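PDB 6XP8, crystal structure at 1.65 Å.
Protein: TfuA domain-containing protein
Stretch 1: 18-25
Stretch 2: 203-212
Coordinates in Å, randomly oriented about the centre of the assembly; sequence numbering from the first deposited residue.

Stretch 1, residues 18-25: KILRANYQ
Stretch 2 203-212: AVLVLETVKK

A helix can hold a distant, irregular segment of its own chain with very few residues, provided that their side chains project from one face and that any polar group brought along finds a partner. The TfuA domain-containing protein offers a compact example, in which residues 203-212 receive residues 18-25; touching residues are at least 183 positions apart in sequence.

The second stretch is helical throughout and continues beyond both ends. Its phi/psi values stay near -60/-43, and i to i-4 hydrogen bonds run from Leu-207 N to Ala-203 O (3.1 Å) through Lys-212 N to Glu-208 O (3.1 Å). The first stretch is less regular. Ile-19 still has helical angles (-73/-45), but Leu-20 opens to -144/123; the chain stays extended through Arg-21 (-72/115) and Ala-22 (-152/173), then enters a strand at Asn-23. Its path from 18 to 25 runs largely across the helix axis, neither parallel nor antiparallel to it. The closest backbone register sets Leu-20 CA 6.5 Å from Leu-207 CA. Together the two stretches bury 393 Å².

Val-204, Leu-207 and Lys-211 recur at intervals of three and four, the spacing that keeps side chains on one side of a helix, and Val-210 adds to this face. Ile-19 and Leu-20 both direct CA-to-CB toward it, yet they reach different places. Ile-19, with chi1 m (-64°) and chi2 t (157°), brings CD1 to 4.0 Å from Val-204 CG2, and its CG2 lies 4.0 Å from Leu-207 CD1. One branched side chain thus touches residues nearly a turn apart, with Ile-19 CD1 also 4.2 Å from Leu-207 CD1. Val-204 is t (172°); its CA-to-CB bond points sideways, and its CG2 methyl makes the contact.

Leu-20 adopts chi1 t (175°) and chi2 p (71°), which spreads its methyls over the next turn: CD1 is 3.8 Å from Lys-211 CB, and CD2 is 3.9 Å from Val-210 CG1. Leu-20 CD2 also lies 3.5 Å from Leu-207 O. That carbonyl is already engaged by Lys-211 N at 2.9 Å, so the methyl packs against a backbone whose hydrogen bonding is satisfied. Val-210 is also t (172°).

Leu-207, in the common m,t form (-63°, 180°), is the buried centre of the contact. Its CD1 serves Ile-19, whereas CD2 lies near the plane of the Tyr-24 ring, at its edge, 3.8 Å from Tyr-24 CE1 and 3.5 Å from Tyr-24 OH. The CA-to-CB bond of Tyr-24 points sideways relative to the helix, with chi1 m (-68°) and chi2 -79°, and the length of the ring carries its end closer. There Tyr-24 OH donates to Leu-20 O at 2.6 Å, tying the strand residue back to the loop and giving a polar group a partner beside the leucine.

A single hydrogen bond joins the stretches. Lys-211 runs t,t,m,t (-170°, -176°, -76°, 177°); the bend at chi3 turns an otherwise extended chain, and Lys-211 NZ donates to Ile-19 O at 3.0 Å. Its aliphatic part meanwhile lines the path of Leu-20, so one lysine combines apolar packing with a charged donor to a backbone carbonyl.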

ATOM      1  N   LYS A  18     -10.912   1.943 -14.852  1.00 30.71           N
ATOM      2  CA  LYS A  18     -12.367   1.992 -14.892  1.00 31.47           C
ATOM      3  C   LYS A  18     -12.894   3.029 -13.906  1.00 30.57           C
ATOM      4  O   LYS A  18     -13.886   3.702 -14.193  1.00 31.29           O
ATOM      5  CB  LYS A  18     -12.949   0.609 -14.595  1.00 32.60           C
ATOM      6  CG  LYS A  18     -12.550  -0.468 -15.598  1.00 33.70           C
ATOM      7  CD  LYS A  18     -12.701  -1.853 -14.987  1.00 34.79           C
ATOM      8  CE  LYS A  18     -12.391  -2.954 -15.985  1.00 35.21           C
ATOM      9  NZ  LYS A  18     -12.796  -4.281 -15.447  1.00 35.28           N
ATOM     10  N   ILE A  19     -12.206   3.152 -12.765  1.00 28.46           N
ATOM     11  CA  ILE A  19     -12.547   4.097 -11.687  1.00 27.02           C
ATOM     12  C   ILE A  19     -12.195   5.539 -12.081  1.00 25.85           C
ATOM     13  O   ILE A  19     -12.996   6.452 -11.878  1.00 25.06           O
ATOM     14  CB  ILE A  19     -11.873   3.690 -10.347  1.00 27.03           C
ATOM     15  CG1 ILE A  19     -12.414   2.331  -9.875  1.00 27.45           C
ATOM     16  CG2 ILE A  19     -12.076   4.750  -9.261  1.00 26.51           C
ATOM     17  CD1 ILE A  19     -11.499   1.573  -8.939  1.00 26.95           C
ATOM     18  N   LEU A  20     -11.008   5.729 -12.653  1.00 24.40           N
ATOM     19  CA  LEU A  20     -10.575   7.041 -13.125  1.00 23.70           C
ATOM     20  C   LEU A  20      -9.744   6.918 -14.392  1.00 22.85           C
ATOM     21  O   LEU A  20      -8.727   6.224 -14.396  1.00 22.29           O
ATOM     22  CB  LEU A  20      -9.774   7.766 -12.028  1.00 24.20           C
ATOM     23  CG  LEU A  20      -9.127   9.124 -12.342  1.00 24.45           C
ATOM     24  CD1 LEU A  20     -10.171  10.227 -12.473  1.00 25.04           C
ATOM     25  CD2 LEU A  20      -8.100   9.477 -11.278  1.00 24.67           C
ATOM     26  N   ARG A  21     -10.177   7.585 -15.463  1.00 23.03           N
ATOM     27  CA  ARG A  21      -9.331   7.722 -16.651  1.00 23.07           C
ATOM     28  C   ARG A  21      -8.212   8.699 -16.316  1.00 21.90           C
ATOM     29  O   ARG A  21      -8.454   9.876 -16.044  1.00 22.09           O
ATOM     30  CB  ARG A  21     -10.111   8.177 -17.901  1.00 25.06           C
ATOM     31  CG  ARG A  21      -9.219   8.378 -19.127  1.00 26.57           C
ATOM     32  CD  ARG A  21      -9.904   9.120 -20.269  1.00 28.70           C
ATOM     33  NE  ARG A  21     -10.471   8.199 -21.251  1.00 30.50           N
ATOM     34  CZ  ARG A  21     -10.177   8.170 -22.551  1.00 30.96           C
ATOM     35  NH1 ARG A  21      -9.313   9.025 -23.091  1.00 30.95           N
ATOM     36  NH2 ARG A  21     -10.774   7.276 -23.327  1.00 32.59           N
ATOM     37  N   ALA A  22      -6.992   8.172 -16.316  1.00 21.45           N
ATOM     38  CA  ALA A  22      -5.780   8.933 -16.055  1.00 20.30           C
ATOM     39  C   ALA A  22      -4.623   8.262 -16.782  1.00 19.51           C
ATOM     40  O   ALA A  22      -4.787   7.186 -17.370  1.00 18.72           O
ATOM     41  CB  ALA A  22      -5.503   8.995 -14.556  1.00 20.10           C
ATOM     42  N   ASN A  23      -3.462   8.910 -16.758  1.00 18.26           N
ATOM     43  CA  ASN A  23      -2.234   8.277 -17.214  1.00 17.62           C
ATOM     44  C   ASN A  23      -1.686   7.391 -16.095  1.00 17.23           C
ATOM     45  O   ASN A  23      -1.119   7.890 -15.119  1.00 16.81           O
ATOM     46  CB  ASN A  23      -1.204   9.328 -17.654  1.00 18.40           C
ATOM     47  CG  ASN A  23       0.080   8.712 -18.195  1.00 18.60           C
ATOM     48  OD1 ASN A  23       0.317   7.510 -18.071  1.00 19.32           O
ATOM     49  ND2 ASN A  23       0.914   9.540 -18.803  1.00 19.16           N
ATOM     50  N   TYR A  24      -1.859   6.079 -16.252  1.00 16.32           N
ATOM     51  CA  TYR A  24      -1.321   5.112 -15.294  1.00 16.41           C
ATOM     52  C   TYR A  24       0.097   4.709 -15.643  1.00 16.13           C
ATOM     53  O   TYR A  24       0.394   4.313 -16.775  1.00 16.85           O
ATOM     54  CB  TYR A  24      -2.247   3.897 -15.123  1.00 16.19           C
ATOM     55  CG  TYR A  24      -3.524   4.303 -14.434  1.00 16.26           C
ATOM     56  CD1 TYR A  24      -3.566   4.475 -13.042  1.00 16.25           C
ATOM     57  CD2 TYR A  24      -4.677   4.588 -15.167  1.00 16.26           C
ATOM     58  CE1 TYR A  24      -4.727   4.895 -12.406  1.00 16.18           C
ATOM     59  CE2 TYR A  24      -5.841   5.000 -14.533  1.00 16.28           C
ATOM     60  CZ  TYR A  24      -5.864   5.148 -13.154  1.00 15.97           C
ATOM     61  OH  TYR A  24      -7.010   5.559 -12.511  1.00 15.86           O
ATOM     62  N   GLN A  25       0.966   4.848 -14.650  1.00 15.96           N
ATOM     63  CA  GLN A  25       2.383   4.546 -14.780  1.00 15.89           C
ATOM     64  C   GLN A  25       2.747   3.443 -13.787  1.00 15.35           C
ATOM     65  O   GLN A  25       2.032   3.255 -12.801  1.00 15.10           O
ATOM     66  CB  GLN A  25       3.222   5.808 -14.516  1.00 16.13           C
ATOM     67  CG  GLN A  25       3.108   6.889 -15.589  1.00 16.67           C
ATOM     68  CD  GLN A  25       3.621   6.454 -16.956  1.00 17.18           C
ATOM     69  OE1 GLN A  25       2.908   6.556 -17.957  1.00 18.57           O
ATOM     70  NE2 GLN A  25       4.852   5.964 -17.005  1.00 16.70           N
ATOM     71  N   ALA A 203      -5.934   2.698  -2.031  1.00 13.29           N
ATOM     72  CA  ALA A 203      -5.618   3.023  -3.434  1.00 13.45           C
ATOM     73  C   ALA A 203      -6.817   3.644  -4.152  1.00 13.37           C
ATOM     74  O   ALA A 203      -6.677   4.651  -4.844  1.00 13.54           O
ATOM     75  CB  ALA A 203      -5.119   1.794  -4.185  1.00 13.48           C
ATOM     76  N   VAL A 204      -7.992   3.045  -3.970  1.00 13.31           N
ATOM     77  CA  VAL A 204      -9.243   3.590  -4.506  1.00 13.45           C
ATOM     78  C   VAL A 204      -9.518   5.008  -3.977  1.00 13.46           C
ATOM     79  O   VAL A 204      -9.897   5.892  -4.747  1.00 13.40           O
ATOM     80  CB  VAL A 204     -10.422   2.610  -4.304  1.00 13.46           C
ATOM     81  CG1 VAL A 204     -11.756   3.244  -4.683  1.00 14.04           C
ATOM     82  CG2 VAL A 204     -10.194   1.372  -5.159  1.00 13.60           C
ATOM     83  N   LEU A 205      -9.276   5.226  -2.683  1.00 13.56           N
ATOM     84  CA  LEU A 205      -9.388   6.563  -2.094  1.00 13.60           C
ATOM     85  C   LEU A 205      -8.454   7.593  -2.738  1.00 13.51           C
ATOM     86  O   LEU A 205      -8.856   8.742  -2.921  1.00 13.86           O
ATOM     87  CB  LEU A 205      -9.207   6.528  -0.570  1.00 13.99           C
ATOM     88  CG  LEU A 205     -10.309   5.914   0.301  1.00 14.51           C
ATOM     89  CD1 LEU A 205      -9.874   5.946   1.758  1.00 15.18           C
ATOM     90  CD2 LEU A 205     -11.650   6.612   0.117  1.00 15.21           C
ATOM     91  N   VAL A 206      -7.237   7.177  -3.103  1.00 13.32           N
ATOM     92  CA  VAL A 206      -6.297   8.057  -3.824  1.00 13.36           C
ATOM     93  C   VAL A 206      -6.888   8.453  -5.180  1.00 13.63           C
ATOM     94  O   VAL A 206      -6.897   9.635  -5.537  1.00 14.23           O
ATOM     95  CB  VAL A 206      -4.889   7.431  -3.987  1.00 13.00           C
ATOM     96  CG1 VAL A 206      -3.980   8.337  -4.806  1.00 13.08           C
ATOM     97  CG2 VAL A 206      -4.264   7.161  -2.627  1.00 13.12           C
ATOM     98  N   LEU A 207      -7.401   7.459  -5.907  1.00 14.01           N
ATOM     99  CA  LEU A 207      -8.025   7.673  -7.219  1.00 14.47           C
ATOM    100  C   LEU A 207      -9.176   8.667  -7.136  1.00 14.96           C
ATOM    101  O   LEU A 207      -9.277   9.572  -7.965  1.00 15.20           O
ATOM    102  CB  LEU A 207      -8.501   6.346  -7.817  1.00 14.53           C
ATOM    103  CG  LEU A 207      -7.443   5.280  -8.125  1.00 14.41           C
ATOM    104  CD1 LEU A 207      -8.128   4.064  -8.715  1.00 14.57           C
ATOM    105  CD2 LEU A 207      -6.329   5.784  -9.052  1.00 14.59           C
ATOM    106  N   GLU A 208     -10.006   8.520  -6.105  1.00 15.85           N
ATOM    107  CA  GLU A 208     -11.176   9.380  -5.906  1.00 17.12           C
ATOM    108  C   GLU A 208     -10.778  10.805  -5.515  1.00 17.10           C
ATOM    109  O   GLU A 208     -11.426  11.760  -5.947  1.00 17.20           O
ATOM    110  CB  GLU A 208     -12.162   8.739  -4.918  1.00 18.77           C
ATOM    111  CG  GLU A 208     -12.792   7.473  -5.504  1.00 21.13           C
ATOM    112  CD  GLU A 208     -13.660   6.665  -4.551  1.00 22.70           C
ATOM    113  OE1 GLU A 208     -13.426   6.663  -3.321  1.00 23.68           O
ATOM    114  OE2 GLU A 208     -14.583   5.990  -5.059  1.00 24.32           O
ATOM    115  N   THR A 209      -9.704  10.935  -4.731  1.00 16.45           N
ATOM    116  CA  THR A 209      -9.135  12.246  -4.358  1.00 16.97           C
ATOM    117  C   THR A 209      -8.539  12.961  -5.577  1.00 16.93           C
ATOM    118  O   THR A 209      -8.792  14.159  -5.784  1.00 17.11           O
ATOM    119  CB  THR A 209      -8.094  12.118  -3.215  1.00 17.27           C
ATOM    120  OG1 THR A 209      -8.733  11.553  -2.069  1.00 18.46           O
ATOM    121  CG2 THR A 209      -7.522  13.477  -2.819  1.00 17.31           C
ATOM    122  N   VAL A 210      -7.767  12.221  -6.376  1.00 16.77           N
ATOM    123  CA  VAL A 210      -7.197  12.746  -7.626  1.00 17.31           C
ATOM    124  C   VAL A 210      -8.324  13.201  -8.567  1.00 17.79           C
ATOM    125  O   VAL A 210      -8.256  14.297  -9.131  1.00 17.93           O
ATOM    126  CB  VAL A 210      -6.240  11.729  -8.302  1.00 16.75           C
ATOM    127  CG1 VAL A 210      -5.823  12.201  -9.686  1.00 16.65           C
ATOM    128  CG2 VAL A 210      -5.000  11.509  -7.442  1.00 16.80           C
ATOM    129  N   LYS A 211      -9.364  12.372  -8.694  1.00 18.88           N
ATOM    130  CA  LYS A 211     -10.567  12.706  -9.464  1.00 19.92           C
ATOM    131  C   LYS A 211     -11.122  14.083  -9.079  1.00 20.77           C
ATOM    132  O   LYS A 211     -11.378  14.914  -9.956  1.00 21.55           O
ATOM    133  CB  LYS A 211     -11.639  11.624  -9.280  1.00 20.64           C
ATOM    134  CG  LYS A 211     -12.839  11.740 -10.214  1.00 21.65           C
ATOM    135  CD  LYS A 211     -13.904  10.697  -9.899  1.00 22.50           C
ATOM    136  CE  LYS A 211     -13.517   9.312 -10.393  1.00 23.32           C
ATOM    137  NZ  LYS A 211     -14.513   8.265 -10.019  1.00 24.31           N
ATOM    138  N   LYS A 212     -11.274  14.318  -7.776  1.00 21.34           N
ATOM    139  CA  LYS A 212     -11.799  15.584  -7.249  1.00 22.43           C
ATOM    140  C   LYS A 212     -10.902  16.776  -7.562  1.00 22.36           C
ATOM    141  O   LYS A 212     -11.399  17.839  -7.945  1.00 22.65           O
ATOM    142  CB  LYS A 212     -12.059  15.488  -5.742  1.00 24.12           C
ATOM    143  CG  LYS A 212     -13.286  14.665  -5.400  1.00 26.30           C
ATOM    144  CD  LYS A 212     -13.751  14.882  -3.968  1.00 27.30           C
ATOM    145  CE  LYS A 212     -15.067  14.159  -3.709  1.00 28.68           C
ATOM    146  NZ  LYS A 212     -16.215  14.725  -4.478  1.00 29.94           N
TER